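Local coordinates for protein bifunctional enzyme IspD/IspF (Campylobacter jejuni, PDB 1W55) that makes 4-diphosphocytidyl-2-C-methyl-D-erythritol from CTP and methylerythritol phosphate, and also forms methylerythritol cyclodiphosphate with release of CMP in isoprenoid precursor biosynthesis, at residues D108-N113 and I120-K125; R225-A230 and Q310-K315; D255-A260 and D291-I296. One frame throughout, in Å; residues are numbered along the deposited sequence.

Contact 1. Residues D108-N113 and I120-K125; sequences DRLIEN and ITPALK
Leu110 and Ile120 meet methyl to methyl: the terminal methyl CD2 of Leu110 lies 3.9 Å from the branch methyl CG2 of Ile120, and the same leucine methyl continues onto the backbone, 3.6 Å from Ile120 O. CD2 lies over the flat face of the peptide that joins Ile120 to Thr121. From there it reaches the ring of Pro122, which the leucine side chain meets at roughly a right angle, with Leu110 CD2 3.8 Å from Pro122 CD. One methyl thus spans Ile120, the Ile120-Thr121 peptide and the ring of Pro122. The leucine reaches this position because its CG stands beside the backbone N and opposite the carbonyl carbon (chi1 -67°), which carries the branch across to the strand although its CB does not aim there.

The pairing belongs to a beta-alpha-beta crossover in the cytidylyltransferase half. Helix 104-111 follows strand 91-96 and returns the chain to strand 119-124, with strand 149-152 lying between those two in the sheet and running antiparallel to both. Strand 119-124 is held on its other edge by strand 180-184, through backbone bonds of Thr121 and Ala123 with Val183.

Asn113, beyond the helix, offers its carbonyl: Ile120 CD1 lies 3.4 Å from Asn113 O, carried there by a CG1 that stands beside the isoleucine's backbone N (chi1 -30°), while Ile120 CG2 remains 4.2 Å from Asn113 CB. The amide of Asn113 turns back along its own segment instead: ND2 donates to Arg109 O at 2.6 Å, nearly in line with the carbonyl bond and close to the amide plane, while OD1 accepts from Lys116.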
loop_
_atom_site.group_PDB
_atom_site.type_symbol
_atom_site.label_atom_id
_atom_site.label_comp_id
_atom_site.label_asym_id
_atom_site.label_seq_id
_atom_site.Cartn_x
_atom_site.Cartn_y
_atom_site.Cartn_z
ATOM N N ASP A 108 -19.839 -21.577 6.961
ATOM C CA ASP A 108 -19.402 -22.902 7.413
ATOM C C ASP A 108 -19.875 -23.174 8.829
ATOM O O ASP A 108 -20.339 -24.271 9.140
ATOM C CB ASP A 108 -17.870 -23.020 7.350
ATOM C CG ASP A 108 -17.337 -23.080 5.921
ATOM O OD1 ASP A 108 -18.062 -23.563 5.012
ATOM O OD2 ASP A 108 -16.196 -22.667 5.614
ATOM N N ARG A 109 -19.767 -22.157 9.675
ATOM C CA ARG A 109 -20.228 -22.231 11.051
ATOM C C ARG A 109 -21.728 -22.540 11.166
ATOM O O ARG A 109 -22.154 -23.228 12.093
ATOM C CB ARG A 109 -19.927 -20.922 11.747
ATOM C CG ARG A 109 -18.545 -20.837 12.323
ATOM C CD ARG A 109 -18.507 -19.968 13.562
ATOM N NE ARG A 109 -19.002 -18.610 13.314
ATOM C CZ ARG A 109 -18.271 -17.655 12.755
ATOM N NH1 ARG A 109 -17.027 -17.913 12.378
ATOM N NH2 ARG A 109 -18.774 -16.441 12.571
ATOM N N LEU A 110 -22.523 -22.024 10.233
ATOM C CA LEU A 110 -23.954 -22.310 10.213
ATOM C C LEU A 110 -24.202 -23.721 9.681
ATOM O O LEU A 110 -25.029 -24.465 10.210
ATOM C CB LEU A 110 -24.695 -21.295 9.336
ATOM C CG LEU A 110 -24.769 -19.831 9.777
ATOM C CD1 LEU A 110 -25.047 -18.975 8.564
ATOM C CD2 LEU A 110 -25.851 -19.642 10.822
ATOM N N ILE A 111 -23.486 -24.073 8.623
ATOM C CA ILE A 111 -23.646 -25.368 7.980
ATOM C C ILE A 111 -23.234 -26.540 8.895
ATOM O O ILE A 111 -23.930 -27.555 8.956
ATOM C CB ILE A 111 -22.911 -25.363 6.611
ATOM C CG1 ILE A 111 -23.915 -25.117 5.479
ATOM C CG2 ILE A 111 -22.087 -26.635 6.381
ATOM C CD1 ILE A 111 -25.014 -26.177 5.360
ATOM N N GLU A 112 -22.137 -26.369 9.637
ATOM C CA GLU A 112 -21.645 -27.406 10.552
ATOM C C GLU A 112 -22.596 -27.691 11.719
ATOM O O GLU A 112 -22.460 -28.708 12.401
ATOM C CB GLU A 112 -20.237 -27.064 11.066
ATOM C CG GLU A 112 -20.167 -25.859 11.995
ATOM C CD GLU A 112 -18.798 -25.656 12.629
ATOM O OE1 GLU A 112 -18.724 -25.636 13.879
ATOM O OE2 GLU A 112 -17.798 -25.503 11.885
ATOM N N ASN A 113 -23.560 -26.794 11.934
ATOM C CA ASN A 113 -24.526 -26.926 13.023
ATOM C C ASN A 113 -25.944 -27.240 12.556
ATOM O O ASN A 113 -26.898 -27.166 13.331
ATOM C CB ASN A 113 -24.508 -25.677 13.895
ATOM C CG ASN A 113 -23.234 -25.557 14.689
ATOM O OD1 ASN A 113 -23.003 -26.319 15.632
ATOM N ND2 ASN A 113 -22.385 -24.608 14.308
ATOM N N ILE A 120 -30.965 -22.169 12.293
ATOM C CA ILE A 120 -29.596 -21.792 12.661
ATOM C C ILE A 120 -29.302 -20.361 12.229
ATOM O O ILE A 120 -29.452 -20.015 11.054
ATOM C CB ILE A 120 -28.546 -22.730 12.016
ATOM C CG1 ILE A 120 -29.096 -24.162 11.791
ATOM C CG2 ILE A 120 -27.237 -22.696 12.829
ATOM C CD1 ILE A 120 -29.437 -24.950 13.077
ATOM N N THR A 121 -28.858 -19.542 13.173
ATOM C CA THR A 121 -28.707 -18.113 12.940
ATOM C C THR A 121 -27.473 -17.557 13.648
ATOM O O THR A 121 -27.122 -18.009 14.744
ATOM C CB THR A 121 -29.996 -17.352 13.400
ATOM O OG1 THR A 121 -29.850 -15.946 13.149
ATOM C CG2 THR A 121 -30.158 -17.401 14.899
ATOM N N PRO A 122 -26.813 -16.588 13.021
ATOM C CA PRO A 122 -25.762 -15.823 13.691
ATOM C C PRO A 122 -26.348 -14.786 14.637
ATOM O O PRO A 122 -27.468 -14.311 14.451
ATOM C CB PRO A 122 -25.009 -15.140 12.534
ATOM C CG PRO A 122 -25.645 -15.611 11.272
ATOM C CD PRO A 122 -26.997 -16.159 11.625
ATOM N N ALA A 123 -25.577 -14.452 15.664
ATOM C CA ALA A 123 -25.990 -13.515 16.690
ATOM C C ALA A 123 -24.747 -12.901 17.310
ATOM O O ALA A 123 -23.676 -13.517 17.326
ATOM C CB ALA A 123 -26.825 -14.208 17.753
ATOM N N LEU A 124 -24.910 -11.694 17.827
ATOM C CA LEU A 124 -23.851 -10.973 18.501
ATOM C C LEU A 124 -24.364 -10.503 19.848
ATOM O O LEU A 124 -25.532 -10.158 19.987
ATOM C CB LEU A 124 -23.416 -9.762 17.673
ATOM C CG LEU A 124 -22.809 -10.033 16.298
ATOM C CD1 LEU A 124 -22.669 -8.723 15.537
ATOM C CD2 LEU A 124 -21.467 -10.757 16.415
ATOM N N LYS A 125 -23.472 -10.497 20.831
ATOM C CA LYS A 125 -23.755 -9.941 22.144
ATOM C C LYS A 125 -23.452 -8.450 22.107
ATOM O O LYS A 125 -22.818 -7.963 21.168
ATOM C CB LYS A 125 -22.884 -10.621 23.207
ATOM C CG LYS A 125 -23.077 -12.139 23.339
ATOM C CD LYS A 125 -22.192 -12.711 24.462
ATOM C CE LYS A 125 -21.354 -13.899 23.976
ATOM N NZ LYS A 125 -20.016 -13.505 23.409
#

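Contact 2. Residues R225-A230 and Q310-K315; sequences RPLLLA and QSPKLK. With C (cytidine-5'-monophosphate), chain C.
Leu227 and Pro312 reach toward each other end-on, with Leu227 CD2 3.5 Å from CD of Pro312, which follows a cis peptide. With CG anti to the backbone N (chi1 -179°), Leu227 points its CD2 branch at the proline ring. Two residues along, Leu229 crosses Leu314 at about a right angle, Leu229 CD1 lying 3.9 Å from Leu314 CD2. The alternation of Leu227 and Leu229 is that of a strand, 227-229, presenting every second side chain to the loop; Ile234 of the paired strand 232-235 touches Leu227, Pro312 and Leu314 alike.

This loop, between strand 298-308 and helix 318-329, forms part of the cytosine pocket of the IspF half, and cytidine-5'-monophosphate is bound there. The base is read by main-chain atoms: Leu314 N donates to N3 of the nucleotide at 2.9 Å in a nearly straight bond (168°), and Pro312 O accepts weakly from its N4 at 3.0 Å. That donor-acceptor pattern suits cytosine.

Lys313 supplies the cover. Its CG sits over the face of the ring, 3.9 Å from nucleotide C2, and the chain, bent at chi4 (60°), brings NZ into a weak hydrogen bond with the ribose O4' at 3.3 Å. The nucleotide also hydrogen-bonds to Thr342, to Ala309 O and to Asp265 of a neighbouring subunit, which places the pocket between subunits.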
loop_
_atom_site.group_PDB
_atom_site.type_symbol
_atom_site.label_atom_id
_atom_site.label_comp_id
_atom_site.label_asym_id
_atom_site.label_seq_id
_atom_site.Cartn_x
_atom_site.Cartn_y
_atom_site.Cartn_z
ATOM N N ARG A 225 -47.763 30.158 -30.194
ATOM C CA ARG A 225 -47.482 30.190 -28.761
ATOM C C ARG A 225 -45.988 30.402 -28.576
ATOM O O ARG A 225 -45.237 30.331 -29.546
ATOM C CB ARG A 225 -47.949 28.899 -28.070
ATOM C CG ARG A 225 -47.226 27.637 -28.503
ATOM C CD ARG A 225 -47.435 26.491 -27.551
ATOM N NE ARG A 225 -47.057 25.198 -28.121
ATOM C CZ ARG A 225 -47.259 24.037 -27.512
ATOM N NH1 ARG A 225 -47.836 24.006 -26.322
ATOM N NH2 ARG A 225 -46.896 22.902 -28.092
ATOM N N PRO A 226 -45.554 30.692 -27.352
ATOM C CA PRO A 226 -44.125 30.842 -27.065
ATOM C C PRO A 226 -43.311 29.604 -27.446
ATOM O O PRO A 226 -43.749 28.460 -27.260
ATOM C CB PRO A 226 -44.095 31.066 -25.549
ATOM C CG PRO A 226 -45.450 31.683 -25.239
ATOM C CD PRO A 226 -46.389 30.953 -26.159
ATOM N N LEU A 227 -42.141 29.862 -28.016
ATOM C CA LEU A 227 -41.155 28.841 -28.269
ATOM C C LEU A 227 -40.342 28.685 -26.996
ATOM O O LEU A 227 -39.632 29.604 -26.584
ATOM C CB LEU A 227 -40.257 29.243 -29.446
ATOM C CG LEU A 227 -39.176 28.234 -29.828
ATOM C CD1 LEU A 227 -39.798 26.872 -30.122
ATOM C CD2 LEU A 227 -38.344 28.743 -31.013
ATOM N N LEU A 228 -40.490 27.529 -26.361
ATOM C CA LEU A 228 -39.755 27.184 -25.145
ATOM C C LEU A 228 -38.741 26.095 -25.468
ATOM O O LEU A 228 -39.105 25.032 -25.971
ATOM C CB LEU A 228 -40.712 26.653 -24.067
ATOM C CG LEU A 228 -41.775 27.566 -23.456
ATOM C CD1 LEU A 228 -42.517 26.801 -22.362
ATOM C CD2 LEU A 228 -41.172 28.844 -22.893
ATOM N N LEU A 229 -37.478 26.366 -25.190
ATOM C CA LEU A 229 -36.434 25.370 -25.374
ATOM C C LEU A 229 -35.633 25.310 -24.084
ATOM O O LEU A 229 -35.158 26.342 -23.592
ATOM C CB LEU A 229 -35.543 25.728 -26.562
ATOM C CG LEU A 229 -36.158 25.713 -27.964
ATOM C CD1 LEU A 229 -35.064 26.021 -28.987
ATOM C CD2 LEU A 229 -36.849 24.384 -28.281
ATOM N N ALA A 230 -35.508 24.104 -23.528
ATOM C CA ALA A 230 -34.938 23.912 -22.189
ATOM C C ALA A 230 -35.622 24.838 -21.180
ATOM O O ALA A 230 -34.983 25.356 -20.252
ATOM C CB ALA A 230 -33.410 24.123 -22.197
ATOM N N GLN A 310 -33.435 26.485 -38.682
ATOM C CA GLN A 310 -33.206 27.635 -39.549
ATOM C C GLN A 310 -33.438 28.951 -38.789
ATOM O O GLN A 310 -32.647 29.896 -38.921
ATOM C CB GLN A 310 -34.075 27.541 -40.805
ATOM C CG GLN A 310 -33.568 28.367 -41.972
ATOM C CD GLN A 310 -32.186 27.954 -42.456
ATOM O OE1 GLN A 310 -31.927 26.778 -42.693
ATOM N NE2 GLN A 310 -31.303 28.931 -42.622
ATOM N N SER A 311 -34.494 28.981 -37.969
ATOM C CA SER A 311 -34.841 30.133 -37.132
ATOM C C SER A 311 -35.595 29.649 -35.890
ATOM O O SER A 311 -36.126 28.541 -35.895
ATOM C CB SER A 311 -35.738 31.118 -37.913
ATOM O OG SER A 311 -35.134 31.514 -39.133
ATOM N N PRO A 312 -35.637 30.451 -34.826
ATOM C CA PRO A 312 -34.861 31.689 -34.692
ATOM C C PRO A 312 -33.436 31.419 -34.240
ATOM O O PRO A 312 -33.113 30.265 -33.935
ATOM C CB PRO A 312 -35.614 32.451 -33.599
ATOM C CG PRO A 312 -36.254 31.420 -32.787
ATOM C CD PRO A 312 -36.485 30.210 -33.649
ATOM N N LYS A 313 -32.606 32.462 -34.212
ATOM C CA LYS A 313 -31.226 32.369 -33.740
ATOM C C LYS A 313 -31.224 32.142 -32.238
ATOM O O LYS A 313 -31.894 32.854 -31.500
ATOM C CB LYS A 313 -30.433 33.642 -34.087
ATOM C CG LYS A 313 -29.142 33.354 -34.859
ATOM C CD LYS A 313 -28.046 34.386 -34.612
ATOM C CE LYS A 313 -26.654 33.840 -34.998
ATOM N NZ LYS A 313 -26.520 33.429 -36.442
ATOM N N LEU A 314 -30.472 31.139 -31.798
ATOM C CA LEU A 314 -30.446 30.734 -30.394
ATOM C C LEU A 314 -29.317 31.357 -29.598
ATOM O O LEU A 314 -29.244 31.185 -28.386
ATOM C CB LEU A 314 -30.363 29.204 -30.284
ATOM C CG LEU A 314 -31.525 28.399 -30.874
ATOM C CD1 LEU A 314 -31.369 26.958 -30.468
ATOM C CD2 LEU A 314 -32.868 28.935 -30.398
ATOM N N LYS A 315 -28.432 32.061 -30.287
ATOM C CA LYS A 315 -27.216 32.624 -29.697
ATOM C C LYS A 315 -27.408 33.274 -28.321
ATOM O O LYS A 315 -26.682 32.945 -27.354
ATOM C CB LYS A 315 -26.590 33.628 -30.679
ATOM C CG LYS A 315 -25.389 34.417 -30.148
ATOM C CD LYS A 315 -24.989 35.493 -31.148
ATOM C CE LYS A 315 -23.529 35.876 -30.999
ATOM N NZ LYS A 315 -23.278 36.854 -29.902
HETATM O OP3 C C . -23.681 27.042 -39.381
HETATM P P C C . -24.757 28.059 -39.615
HETATM O OP1 C C . -26.115 27.463 -39.797
HETATM O OP2 C C . -24.381 29.025 -40.701
HETATM O "O5'" C C . -24.838 28.900 -38.253
HETATM C "C5'" C C . -23.756 29.703 -37.805
HETATM C "C4'" C C . -23.841 29.893 -36.291
HETATM O "O4'" C C . -25.076 30.509 -35.895
HETATM C "C3'" C C . -23.785 28.599 -35.480
HETATM O "O3'" C C . -22.449 28.173 -35.229
HETATM C "C2'" C C . -24.503 28.973 -34.195
HETATM O "O2'" C C . -23.608 29.686 -33.345
HETATM C "C1'" C C . -25.518 30.010 -34.621
HETATM N N1 C C . -26.932 29.571 -34.719
HETATM C C2 C C . -27.846 29.872 -33.686
HETATM O O2 C C . -27.449 30.468 -32.662
HETATM N N3 C C . -29.153 29.515 -33.785
HETATM C C4 C C . -29.605 28.856 -34.879
HETATM N N4 C C . -30.913 28.494 -34.986
HETATM C C5 C C . -28.718 28.538 -35.899
HETATM C C6 C C . -27.379 28.917 -35.807
#

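Contact 3. Residues D255-A260 and D291-I296; sequences DAILGA and DKVREI
Helices 248-260 and 282-295 of the cyclodiphosphate synthase half pack side by side here, and the point of closest packing is Ile257 against Val293. CG2 of Val293 does the touching on one side, meeting Ile257 CG2 at 3.7 Å. The same valine methyl also rests 3.6 Å from Ile257 O, and so lies against the backbone of the first helix as well as its side chain. The two side chains cross at about a right angle, and their CG2 branches are the ones that meet. The valine is set for this: its CG1 is anti to the backbone N (chi1 164°), leaving CG2 beside that N and facing helix 248-260.

Leu258 comes next. The CA atoms of Leu258 and Val293 are 6.8 Å apart, the closest such pair of the two segments, and Val293 CG2 approaches Leu258 CA to 4.4 Å. No hydrogen bond joins the segments, and the side chains that meet are apolar, which is in keeping with helix-on-helix packing above a sheet. Both helices lie on the five-stranded sheet of this half: Ile257 touches Leu300 and Val361, and Val293 touches Phe298 and Leu363.

From within helix 248-260, Asp255 OD1 accepts a hydrogen bond from Ile266 N, and Ile266 belongs to the pocket of a bound cytidine-5'-monophosphate. At the far end of the other helix, Glu295 is backbone-bonded to Lys22, and Ile296 O receives a weak bond from Arg27, so this helix end also abuts the cytidylyltransferase half of the same chain.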
loop_
_atom_site.group_PDB
_atom_site.type_symbol
_atom_site.label_atom_id
_atom_site.label_comp_id
_atom_site.label_asym_id
_atom_site.label_seq_id
_atom_site.Cartn_x
_atom_site.Cartn_y
_atom_site.Cartn_z
ATOM N N ASP A 255 -34.678 11.630 -23.731
ATOM C CA ASP A 255 -34.347 10.393 -24.433
ATOM C C ASP A 255 -32.879 9.978 -24.230
ATOM O O ASP A 255 -32.599 8.810 -24.017
ATOM C CB ASP A 255 -34.669 10.524 -25.919
ATOM C CG ASP A 255 -36.000 9.881 -26.290
ATOM O OD1 ASP A 255 -36.744 9.488 -25.368
ATOM O OD2 ASP A 255 -36.387 9.731 -27.475
ATOM N N ALA A 256 -31.953 10.933 -24.268
ATOM C CA ALA A 256 -30.532 10.614 -24.120
ATOM C C ALA A 256 -30.217 10.067 -22.737
ATOM O O ALA A 256 -29.481 9.089 -22.603
ATOM C CB ALA A 256 -29.646 11.829 -24.451
ATOM N N ILE A 257 -30.798 10.689 -21.715
ATOM C CA ILE A 257 -30.594 10.293 -20.319
ATOM C C ILE A 257 -31.186 8.919 -20.009
ATOM O O ILE A 257 -30.542 8.089 -19.363
ATOM C CB ILE A 257 -31.178 11.383 -19.365
ATOM C CG1 ILE A 257 -30.312 12.652 -19.430
ATOM C CG2 ILE A 257 -31.227 10.863 -17.920
ATOM C CD1 ILE A 257 -30.958 13.912 -18.856
ATOM N N LEU A 258 -32.405 8.670 -20.478
ATOM C CA LEU A 258 -33.022 7.359 -20.329
ATOM C C LEU A 258 -32.256 6.307 -21.122
ATOM O O LEU A 258 -32.094 5.168 -20.659
ATOM C CB LEU A 258 -34.475 7.385 -20.806
ATOM C CG LEU A 258 -35.462 8.240 -20.008
ATOM C CD1 LEU A 258 -36.760 8.383 -20.796
ATOM C CD2 LEU A 258 -35.724 7.675 -18.604
ATOM N N GLY A 259 -31.785 6.690 -22.311
ATOM C CA GLY A 259 -31.091 5.769 -23.196
ATOM C C GLY A 259 -29.785 5.284 -22.611
ATOM O O GLY A 259 -29.492 4.092 -22.661
ATOM N N ALA A 260 -29.012 6.205 -22.024
ATOM C CA ALA A 260 -27.735 5.860 -21.409
ATOM C C ALA A 260 -27.925 4.917 -20.217
ATOM O O ALA A 260 -27.060 4.095 -19.928
ATOM C CB ALA A 260 -26.970 7.132 -20.995
ATOM N N ASP A 291 -34.472 11.437 -12.209
ATOM C CA ASP A 291 -34.725 10.774 -10.924
ATOM C C ASP A 291 -34.755 9.255 -11.080
ATOM O O ASP A 291 -34.199 8.540 -10.248
ATOM C CB ASP A 291 -36.051 11.229 -10.299
ATOM C CG ASP A 291 -35.963 12.599 -9.635
ATOM O OD1 ASP A 291 -34.833 13.076 -9.353
ATOM O OD2 ASP A 291 -36.996 13.267 -9.356
ATOM N N LYS A 292 -35.420 8.763 -12.124
ATOM C CA LYS A 292 -35.446 7.320 -12.399
ATOM C C LYS A 292 -34.044 6.741 -12.591
ATOM O O LYS A 292 -33.745 5.648 -12.119
ATOM C CB LYS A 292 -36.302 6.998 -13.630
ATOM C CG LYS A 292 -37.781 7.265 -13.452
ATOM C CD LYS A 292 -38.420 6.304 -12.445
ATOM C CE LYS A 292 -39.712 6.905 -11.878
ATOM N NZ LYS A 292 -40.720 5.880 -11.472
ATOM N N VAL A 293 -33.195 7.504 -13.273
ATOM C CA VAL A 293 -31.834 7.099 -13.605
ATOM C C VAL A 293 -30.972 7.089 -12.346
ATOM O O VAL A 293 -30.126 6.214 -12.162
ATOM C CB VAL A 293 -31.254 8.047 -14.691
ATOM C CG1 VAL A 293 -29.760 7.927 -14.803
ATOM C CG2 VAL A 293 -31.943 7.796 -16.036
ATOM N N ARG A 294 -31.198 8.057 -11.471
ATOM C CA ARG A 294 -30.480 8.114 -10.204
ATOM C C ARG A 294 -30.875 6.972 -9.253
ATOM O O ARG A 294 -30.052 6.499 -8.474
ATOM C CB ARG A 294 -30.708 9.462 -9.540
ATOM C CG ARG A 294 -30.062 10.624 -10.258
ATOM C CD ARG A 294 -30.431 11.968 -9.663
ATOM N NE ARG A 294 -29.675 12.250 -8.445
ATOM C CZ ARG A 294 -30.090 13.041 -7.456
ATOM N NH1 ARG A 294 -31.278 13.644 -7.510
ATOM N NH2 ARG A 294 -29.311 13.227 -6.403
ATOM N N GLU A 295 -32.136 6.541 -9.323
ATOM C CA GLU A 295 -32.642 5.439 -8.496
ATOM C C GLU A 295 -31.881 4.140 -8.754
ATOM O O GLU A 295 -31.628 3.377 -7.830
ATOM C CB GLU A 295 -34.141 5.214 -8.734
ATOM C CG GLU A 295 -35.029 6.178 -7.956
ATOM C CD GLU A 295 -36.500 6.096 -8.348
ATOM O OE1 GLU A 295 -36.884 5.183 -9.128
ATOM O OE2 GLU A 295 -37.276 6.950 -7.865
ATOM N N ILE A 296 -31.515 3.906 -10.014
ATOM C CA ILE A 296 -30.741 2.716 -10.384
ATOM C C ILE A 296 -29.212 2.914 -10.383
ATOM O O ILE A 296 -28.477 2.078 -10.893
ATOM C CB ILE A 296 -31.249 2.084 -11.696
ATOM C CG1 ILE A 296 -31.193 3.084 -12.862
ATOM C CG2 ILE A 296 -32.675 1.528 -11.517
ATOM C CD1 ILE A 296 -31.288 2.415 -14.221
#

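From the N terminus, contact 1 comes first and closes a short loop, its segments separated by six residues, linking helix 104-111 to strand 119-124 within the cytidylyltransferase half. The chain then passes into the cyclodiphosphate synthase half, where contact 2 opens at strand 227-229 and closes after 79 intervening residues at the cytosine loop. Contact 3 begins and ends within that interval, joining helix 248-260 to helix 282-295. Contacts 2 and 3 therefore nest, while contact 1 precedes both in series. None touches another: the nearest atoms of contacts 2 and 3 are about 11 Å apart, and the centres of contacts 1 and 2 about 67 Å apart.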